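Local coordinates for protein alpha-L-rhamnosidase (Klebsiella oxytoca, PDB 4XHC) that hydrolyses terminal alpha-L-rhamnose residues from rhamnosides, as a glycoside hydrolase of family GH78, at residues M32-H36 against A275-E280; R268-Y272 against T324-L328. One frame throughout, in Å; residues are numbered along the deposited sequence.

Contact 1 of 2, residues M32-H36 against A275-E280. With SO4 (sulfate ion), chain E.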
ATOM      1  N   MET A  32     -35.951   8.840   0.921  1.00 80.91           N
ATOM      2  CA  MET A  32     -36.524   7.772   0.095  1.00 80.18           C
ATOM      3  C   MET A  32     -36.215   7.954  -1.386  1.00 73.37           C
ATOM      4  O   MET A  32     -36.355   9.051  -1.911  1.00 71.21           O
ATOM      5  CB  MET A  32     -38.041   7.726   0.283  1.00 86.65           C
ATOM      6  CG  MET A  32     -38.512   7.390   1.693  1.00 91.75           C
ATOM      7  SD  MET A  32     -38.061   5.742   2.276  1.00 98.20           S
ATOM      8  CE  MET A  32     -37.976   4.723   0.793  1.00 95.36           C
ATOM      9  N   MET A  33     -35.815   6.876  -2.055  1.00 69.52           N
ATOM     10  CA  MET A  33     -35.512   6.915  -3.488  1.00 65.96           C
ATOM     11  C   MET A  33     -36.436   5.978  -4.262  1.00 65.82           C
ATOM     12  O   MET A  33     -37.176   5.195  -3.669  1.00 66.19           O
ATOM     13  CB  MET A  33     -34.058   6.515  -3.739  1.00 64.93           C
ATOM     14  CG  MET A  33     -33.018   7.356  -3.003  1.00 64.54           C
ATOM     15  SD  MET A  33     -32.864   9.077  -3.552  1.00 63.31           S
ATOM     16  CE  MET A  33     -32.093   8.892  -5.168  1.00 60.89           C
ATOM     17  N   THR A  34     -36.393   6.084  -5.590  1.00 64.75           N
ATOM     18  CA  THR A  34     -37.227   5.282  -6.500  1.00 65.67           C
ATOM     19  C   THR A  34     -36.385   4.845  -7.706  1.00 64.25           C
ATOM     20  O   THR A  34     -35.784   5.663  -8.393  1.00 60.71           O
ATOM     21  CB  THR A  34     -38.493   6.067  -6.980  1.00 66.45           C
ATOM     22  OG1 THR A  34     -39.447   6.170  -5.912  1.00 68.13           O
ATOM     23  CG2 THR A  34     -39.179   5.387  -8.174  1.00 66.27           C
ATOM     24  N   ARG A  35     -36.374   3.545  -7.964  1.00 66.73           N
ATOM     25  CA  ARG A  35     -35.620   2.977  -9.065  1.00 67.26           C
ATOM     26  C   ARG A  35     -36.586   2.796 -10.252  1.00 68.61           C
ATOM     27  O   ARG A  35     -37.755   2.493 -10.038  1.00 68.95           O
ATOM     28  CB  ARG A  35     -35.037   1.640  -8.593  1.00 69.24           C
ATOM     29  CG  ARG A  35     -33.862   1.105  -9.395  1.00 69.84           C
ATOM     30  CD  ARG A  35     -33.103   0.019  -8.627  1.00 71.58           C
ATOM     31  NE  ARG A  35     -32.128   0.616  -7.715  1.00 70.90           N
ATOM     32  CZ  ARG A  35     -30.899   1.006  -8.058  1.00 69.74           C
ATOM     33  NH1 ARG A  35     -30.451   0.850  -9.301  1.00 69.46           N
ATOM     34  NH2 ARG A  35     -30.105   1.553  -7.144  1.00 68.75           N
ATOM     35  N   HIS A  36     -36.113   3.010 -11.486  1.00 68.44           N
ATOM     36  CA  HIS A  36     -36.895   2.715 -12.708  1.00 69.58           C
ATOM     37  C   HIS A  36     -36.161   1.703 -13.589  1.00 69.45           C
ATOM     38  O   HIS A  36     -35.354   2.094 -14.432  1.00 67.36           O
ATOM     39  CB  HIS A  36     -37.147   3.982 -13.521  1.00 70.49           C
ATOM     40  CG  HIS A  36     -38.078   4.945 -12.862  1.00 72.73           C
ATOM     41  ND1 HIS A  36     -37.633   6.047 -12.161  1.00 72.40           N
ATOM     42  CD2 HIS A  36     -39.429   4.969 -12.785  1.00 75.13           C
ATOM     43  CE1 HIS A  36     -38.669   6.708 -11.679  1.00 73.45           C
ATOM     44  NE2 HIS A  36     -39.769   6.075 -12.044  1.00 76.42           N
ATOM     45  N   ALA A 275     -32.377   9.889 -14.845  1.00 54.25           N
ATOM     46  CA  ALA A 275     -33.807   9.600 -14.850  1.00 55.49           C
ATOM     47  C   ALA A 275     -34.169   8.274 -14.161  1.00 56.97           C
ATOM     48  O   ALA A 275     -35.289   8.109 -13.675  1.00 56.98           O
ATOM     49  CB  ALA A 275     -34.328   9.595 -16.282  1.00 56.78           C
ATOM     50  N   GLY A 276     -33.225   7.335 -14.140  1.00 57.63           N
ATOM     51  CA  GLY A 276     -33.482   5.959 -13.703  1.00 59.37           C
ATOM     52  C   GLY A 276     -33.482   5.717 -12.204  1.00 58.79           C
ATOM     53  O   GLY A 276     -33.951   4.673 -11.740  1.00 59.20           O
ATOM     54  N   HIS A 277     -32.928   6.657 -11.447  1.00 56.85           N
ATOM     55  CA  HIS A 277     -32.915   6.543  -9.999  1.00 57.84           C
ATOM     56  C   HIS A 277     -33.032   7.928  -9.396  1.00 56.37           C
ATOM     57  O   HIS A 277     -32.076   8.703  -9.400  1.00 54.65           O
ATOM     58  CB  HIS A 277     -31.640   5.833  -9.535  1.00 58.57           C
ATOM     59  CG  HIS A 277     -31.673   5.394  -8.101  1.00 59.69           C
ATOM     60  ND1 HIS A 277     -30.530   5.164  -7.373  1.00 59.33           N
ATOM     61  CD2 HIS A 277     -32.706   5.149  -7.264  1.00 61.01           C
ATOM     62  CE1 HIS A 277     -30.852   4.797  -6.148  1.00 59.85           C
ATOM     63  NE2 HIS A 277     -32.168   4.780  -6.055  1.00 61.38           N
ATOM     64  N   THR A 278     -34.228   8.229  -8.898  1.00 57.78           N
ATOM     65  CA  THR A 278     -34.584   9.567  -8.433  1.00 58.78           C
ATOM     66  C   THR A 278     -35.023   9.557  -6.982  1.00 59.78           C
ATOM     67  O   THR A 278     -35.141   8.490  -6.361  1.00 60.62           O
ATOM     68  CB  THR A 278     -35.763  10.146  -9.250  1.00 60.41           C
ATOM     69  OG1 THR A 278     -36.979   9.453  -8.927  1.00 61.69           O
ATOM     70  CG2 THR A 278     -35.495  10.021 -10.745  1.00 60.66           C
ATOM     71  N   ARG A 279     -35.256  10.753  -6.442  1.00 58.32           N
ATOM     72  CA  ARG A 279     -35.901  10.884  -5.146  1.00 59.67           C
ATOM     73  C   ARG A 279     -37.335  10.430  -5.352  1.00 62.46           C
ATOM     74  O   ARG A 279     -37.822  10.453  -6.477  1.00 64.29           O
ATOM     75  CB  ARG A 279     -35.830  12.324  -4.644  1.00 57.79           C
ATOM     76  CG  ARG A 279     -36.056  12.456  -3.144  1.00 59.15           C
ATOM     77  CD  ARG A 279     -35.621  13.811  -2.613  1.00 57.56           C
ATOM     78  NE  ARG A 279     -36.491  14.870  -3.106  1.00 58.38           N
ATOM     79  CZ  ARG A 279     -36.297  16.170  -2.907  1.00 57.11           C
ATOM     80  NH1 ARG A 279     -35.252  16.612  -2.221  1.00 55.13           N
ATOM     81  NH2 ARG A 279     -37.159  17.034  -3.413  1.00 57.38           N
ATOM     82  N   GLU A 280     -38.010  10.008  -4.291  1.00 64.82           N
ATOM     83  CA  GLU A 280     -39.327   9.381  -4.440  1.00 68.45           C
ATOM     84  C   GLU A 280     -40.369  10.352  -4.991  1.00 68.00           C
ATOM     85  O   GLU A 280     -41.279   9.935  -5.691  1.00 67.93           O
ATOM     86  CB  GLU A 280     -39.787   8.726  -3.124  1.00 73.95           C
ATOM     87  CG  GLU A 280     -41.086   9.251  -2.513  1.00 78.25           C
ATOM     88  CD  GLU A 280     -41.478   8.524  -1.231  1.00 83.18           C
ATOM     89  OE1 GLU A 280     -41.642   7.282  -1.270  1.00 83.54           O
ATOM     90  OE2 GLU A 280     -41.625   9.202  -0.179  1.00 85.30           O
TER
HETATM   91  S   SO4 E 902     -32.619   1.627  -3.862  1.00125.06           S
HETATM   92  O1  SO4 E 902     -31.912   2.021  -5.102  1.00130.13           O
HETATM   93  O2  SO4 E 902     -33.367   2.797  -3.330  1.00116.47           O
HETATM   94  O3  SO4 E 902     -33.532   0.498  -4.180  1.00123.72           O
HETATM   95  O4  SO4 E 902     -31.629   1.187  -2.853  1.00122.88           O

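Contact 2 of 2, residues R268-Y272 against T324-L328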
ATOM      1  N   ARG A 268     -26.908  10.179 -24.068  1.00 61.44           N
ATOM      2  CA  ARG A 268     -28.135   9.421 -23.861  1.00 62.88           C
ATOM      3  C   ARG A 268     -28.044   8.523 -22.635  1.00 61.94           C
ATOM      4  O   ARG A 268     -28.980   8.471 -21.848  1.00 60.24           O
ATOM      5  CB  ARG A 268     -28.407   8.565 -25.092  1.00 65.32           C
ATOM      6  CG  ARG A 268     -29.762   7.909 -25.117  1.00 66.34           C
ATOM      7  CD  ARG A 268     -29.868   7.050 -26.355  1.00 69.38           C
ATOM      8  NE  ARG A 268     -31.131   6.329 -26.372  1.00 70.75           N
ATOM      9  CZ  ARG A 268     -31.304   5.127 -26.905  1.00 73.30           C
ATOM     10  NH1 ARG A 268     -30.288   4.478 -27.469  1.00 73.99           N
ATOM     11  NH2 ARG A 268     -32.506   4.566 -26.868  1.00 74.88           N
ATOM     12  N   ARG A 269     -26.916   7.823 -22.486  1.00 62.24           N
ATOM     13  CA  ARG A 269     -26.680   6.962 -21.322  1.00 61.40           C
ATOM     14  C   ARG A 269     -26.775   7.771 -20.026  1.00 59.33           C
ATOM     15  O   ARG A 269     -27.384   7.341 -19.046  1.00 56.63           O
ATOM     16  CB  ARG A 269     -25.307   6.280 -21.421  1.00 62.58           C
ATOM     17  CG  ARG A 269     -24.825   5.632 -20.123  1.00 62.39           C
ATOM     18  CD  ARG A 269     -23.575   4.793 -20.332  1.00 64.09           C
ATOM     19  NE  ARG A 269     -22.824   4.602 -19.090  1.00 64.11           N
ATOM     20  CZ  ARG A 269     -23.083   3.677 -18.163  1.00 65.85           C
ATOM     21  NH1 ARG A 269     -24.094   2.818 -18.290  1.00 67.24           N
ATOM     22  NH2 ARG A 269     -22.314   3.608 -17.085  1.00 66.11           N
ATOM     23  N   CYS A 270     -26.184   8.958 -20.041  1.00 59.22           N
ATOM     24  CA  CYS A 270     -26.104   9.775 -18.846  1.00 59.24           C
ATOM     25  C   CYS A 270     -27.451  10.417 -18.527  1.00 56.73           C
ATOM     26  O   CYS A 270     -27.794  10.568 -17.358  1.00 55.18           O
ATOM     27  CB  CYS A 270     -24.945  10.780 -18.957  1.00 60.96           C
ATOM     28  SG  CYS A 270     -23.308   9.945 -18.912  1.00 68.82           S
ATOM     29  N   LEU A 271     -28.238  10.730 -19.554  1.00 56.08           N
ATOM     30  CA  LEU A 271     -29.629  11.160 -19.343  1.00 55.45           C
ATOM     31  C   LEU A 271     -30.475  10.079 -18.669  1.00 55.45           C
ATOM     32  O   LEU A 271     -31.231  10.372 -17.746  1.00 55.76           O
ATOM     33  CB  LEU A 271     -30.296  11.574 -20.657  1.00 56.71           C
ATOM     34  CG  LEU A 271     -30.058  13.012 -21.127  1.00 56.97           C
ATOM     35  CD1 LEU A 271     -30.453  13.167 -22.590  1.00 58.96           C
ATOM     36  CD2 LEU A 271     -30.805  14.013 -20.255  1.00 55.28           C
ATOM     37  N   TYR A 272     -30.353   8.838 -19.130  1.00 56.17           N
ATOM     38  CA  TYR A 272     -31.144   7.737 -18.573  1.00 57.10           C
ATOM     39  C   TYR A 272     -30.706   7.365 -17.161  1.00 55.65           C
ATOM     40  O   TYR A 272     -31.501   6.841 -16.384  1.00 55.92           O
ATOM     41  CB  TYR A 272     -31.111   6.499 -19.483  1.00 59.65           C
ATOM     42  CG  TYR A 272     -32.160   6.519 -20.580  1.00 62.53           C
ATOM     43  CD1 TYR A 272     -33.466   6.082 -20.340  1.00 63.93           C
ATOM     44  CD2 TYR A 272     -31.854   6.984 -21.855  1.00 63.65           C
ATOM     45  CE1 TYR A 272     -34.432   6.104 -21.340  1.00 65.28           C
ATOM     46  CE2 TYR A 272     -32.813   7.010 -22.860  1.00 66.14           C
ATOM     47  CZ  TYR A 272     -34.098   6.572 -22.600  1.00 66.25           C
ATOM     48  OH  TYR A 272     -35.025   6.610 -23.614  1.00 67.01           O
ATOM     49  N   THR A 324     -36.183   9.023 -27.459  1.00 70.76           N
ATOM     50  CA  THR A 324     -35.607   9.254 -26.141  1.00 67.24           C
ATOM     51  C   THR A 324     -36.238  10.484 -25.507  1.00 65.83           C
ATOM     52  O   THR A 324     -36.583  10.480 -24.323  1.00 65.32           O
ATOM     53  CB  THR A 324     -34.067   9.423 -26.203  1.00 65.53           C
ATOM     54  OG1 THR A 324     -33.456   8.176 -26.558  1.00 66.65           O
ATOM     55  CG2 THR A 324     -33.500   9.864 -24.860  1.00 62.56           C
ATOM     56  N   ALA A 325     -36.386  11.539 -26.293  1.00 66.61           N
ATOM     57  CA  ALA A 325     -36.912  12.789 -25.762  1.00 68.03           C
ATOM     58  C   ALA A 325     -38.354  12.623 -25.304  1.00 70.19           C
ATOM     59  O   ALA A 325     -38.740  13.174 -24.279  1.00 70.82           O
ATOM     60  CB  ALA A 325     -36.798  13.897 -26.793  1.00 68.94           C
ATOM     61  N   ARG A 326     -39.146  11.866 -26.057  1.00 72.59           N
ATOM     62  CA  ARG A 326     -40.516  11.564 -25.648  1.00 75.97           C
ATOM     63  C   ARG A 326     -40.559  10.709 -24.382  1.00 73.33           C
ATOM     64  O   ARG A 326     -41.391  10.933 -23.519  1.00 74.03           O
ATOM     65  CB  ARG A 326     -41.286  10.863 -26.778  1.00 82.85           C
ATOM     66  CG  ARG A 326     -42.689  10.384 -26.403  1.00 86.31           C
ATOM     67  CD  ARG A 326     -43.391   9.741 -27.586  1.00 91.11           C
ATOM     68  NE  ARG A 326     -43.787  10.743 -28.578  1.00 95.69           N
ATOM     69  CZ  ARG A 326     -43.205  10.953 -29.767  1.00 97.37           C
ATOM     70  NH1 ARG A 326     -42.164  10.228 -30.185  1.00 95.40           N
ATOM     71  NH2 ARG A 326     -43.689  11.913 -30.557  1.00 99.32           N
ATOM     72  N   GLU A 327     -39.681   9.720 -24.277  1.00 72.40           N
ATOM     73  CA  GLU A 327     -39.685   8.829 -23.115  1.00 71.41           C
ATOM     74  C   GLU A 327     -39.281   9.568 -21.831  1.00 68.03           C
ATOM     75  O   GLU A 327     -39.844   9.333 -20.764  1.00 67.55           O
ATOM     76  CB  GLU A 327     -38.771   7.618 -23.365  1.00 72.65           C
ATOM     77  CG  GLU A 327     -38.980   6.482 -22.365  1.00 74.48           C
ATOM     78  CD  GLU A 327     -38.332   5.167 -22.779  1.00 75.60           C
ATOM     79  OE1 GLU A 327     -37.081   5.095 -22.833  1.00 75.25           O
ATOM     80  OE2 GLU A 327     -39.078   4.191 -23.014  1.00 77.08           O
ATOM     81  N   LEU A 328     -38.327  10.485 -21.949  1.00 65.09           N
ATOM     82  CA  LEU A 328     -37.792  11.177 -20.789  1.00 63.41           C
ATOM     83  C   LEU A 328     -38.450  12.522 -20.477  1.00 62.18           C
ATOM     84  O   LEU A 328     -38.112  13.146 -19.467  1.00 60.64           O
ATOM     85  CB  LEU A 328     -36.279  11.371 -20.960  1.00 63.14           C
ATOM     86  CG  LEU A 328     -35.451  10.079 -20.961  1.00 63.14           C
ATOM     87  CD1 LEU A 328     -33.964  10.398 -20.967  1.00 61.49           C
ATOM     88  CD2 LEU A 328     -35.794   9.199 -19.767  1.00 63.51           C
TER

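Contact 1 of 2, residues M32-H36 against A275-E280
Thr-34 and Thr-278 face each other as the hydrogen-bonded pair at the centre of a short antiparallel contact, and each uses both its backbone N-H and its C=O on the other. Thr-34 N gives to Thr-278 O at 2.8 Å, while Thr-278 N returns to Thr-34 O at 3.0 Å, lying in that carbonyl's plane. The pairing carries on past both ends: His-36 N reaches Gly-276 O at 2.7 Å, and Glu-280 N meets Met-32 O at 3.1 Å from well above the carbonyl plane. The Thr-278 hydroxyl stays on its own strand and donates to Arg-279 O. What results is a two-stranded antiparallel sheet of strands 33-35 and 277-279, laid down where the chain leaves helix 264-276 in the six-hairpin glycosidase domain and just before helix 37-45, with His-36 at its N-cap.

Arg-35 and His-277 form a non-hydrogen-bonded pair with their side chains on one face of the sheet. The His-277 ring is sandwiched, with Met-33 CE over the middle of one face, 4.3 Å from the ring centroid, and Arg-35 NH2 over the rim of the opposite face. With CG anti to the backbone N (chi1 -160°), the Arg-35 chain bends at chi3 and swings its guanidinium back across the histidine, the two planes 37° apart. A sulfate ion, probably from the crystallisation liquor, sits at the guanidinium edge: its O1 accepts from both NE and NH2 of Arg-35, the latter at 2.8 Å. NH2 also bonds to Val-294 O. His-277 ND1 accepts from the backbone N-H of Ala-296, while His-277 NE2 lies 2.9 Å from sulfate O1. Arg-279, starting away from 32-36, forms a salt bridge with Asp-281.

Contact 2 of 2, residues R268-Y272 against T324-L328
Helices 264-276 and 322-340 run almost parallel here, their local axes 9° apart and 11.6 Å from one another at closest approach, with Arg-268 level with Thr-324 and Tyr-272 level with Leu-328. That spacing is bridged by side chains rather than by close backbone packing. The Tyr-272 ring reaches across it to Thr-324, Glu-327 and Leu-328. Leu-328 CD1 sits over the centre of one ring face, 4.0 Å from the centroid in a CH-pi contact, while the other methyl, CD2, touches CE1 at 3.7 Å. Leu-328 CD1 also meets Leu-271 CB, so one methyl packs on two successive residues of the first helix. Thr-324 CG2 comes obliquely against the ring at CE2.

Two polar links lie close together at the ring's edge. Tyr-272 OH donates to Glu-327 OE1 at 2.7 Å, on the anti side of a carboxylate turned at right angles to the ring and somewhat out of the carboxylate plane; CG of Glu-327 is anti to its own backbone nitrogen (chi1 -166°), and the extended chain beyond it carries the carboxylate to the hydroxyl. Arg-268, stretched out from CG to NE, donates NE-H to Thr-324 OG1 at 3.0 Å, the acceptor 29° out of the guanidinium plane. The same OG1 is hydrogen-bonded to Asp-321, just ahead of helix 322-340.

Helix 37-45 adds Thr-42 and Ala-43 against Tyr-272, and helix 302-319 adds Tyr-315 against Arg-268 and Thr-324. Near-parallel helices separated in sequence by one intervening helix, here 302-319, recur in the (alpha/alpha)6 barrel of six-hairpin glycosidases, the fold of GH78 catalytic domains.

How the contacts relate
Starting near the N terminus, the chain passes through 32-36 and helix 37-45, then through the strand-rich region and into the helical domain, where helix 264-276 carries 268-272 and ends in 275-280. Contact 1 closes the long loop of 238 residues back onto the first strand; contact 2 closes a shorter one of 51 residues, between 268-272 and 324-328. The two loops cross, because 268-272 comes before 275-280 and 324-328 after it. Helix 264-276 serves both, and Ala-275 CB touches Leu-328 CD2 at 3.8 Å. Contact 1 ties the N-terminal strand to the chain just beyond helix 264-276, contact 2 ties that helix to 322-340, and helix 37-45 lies against both.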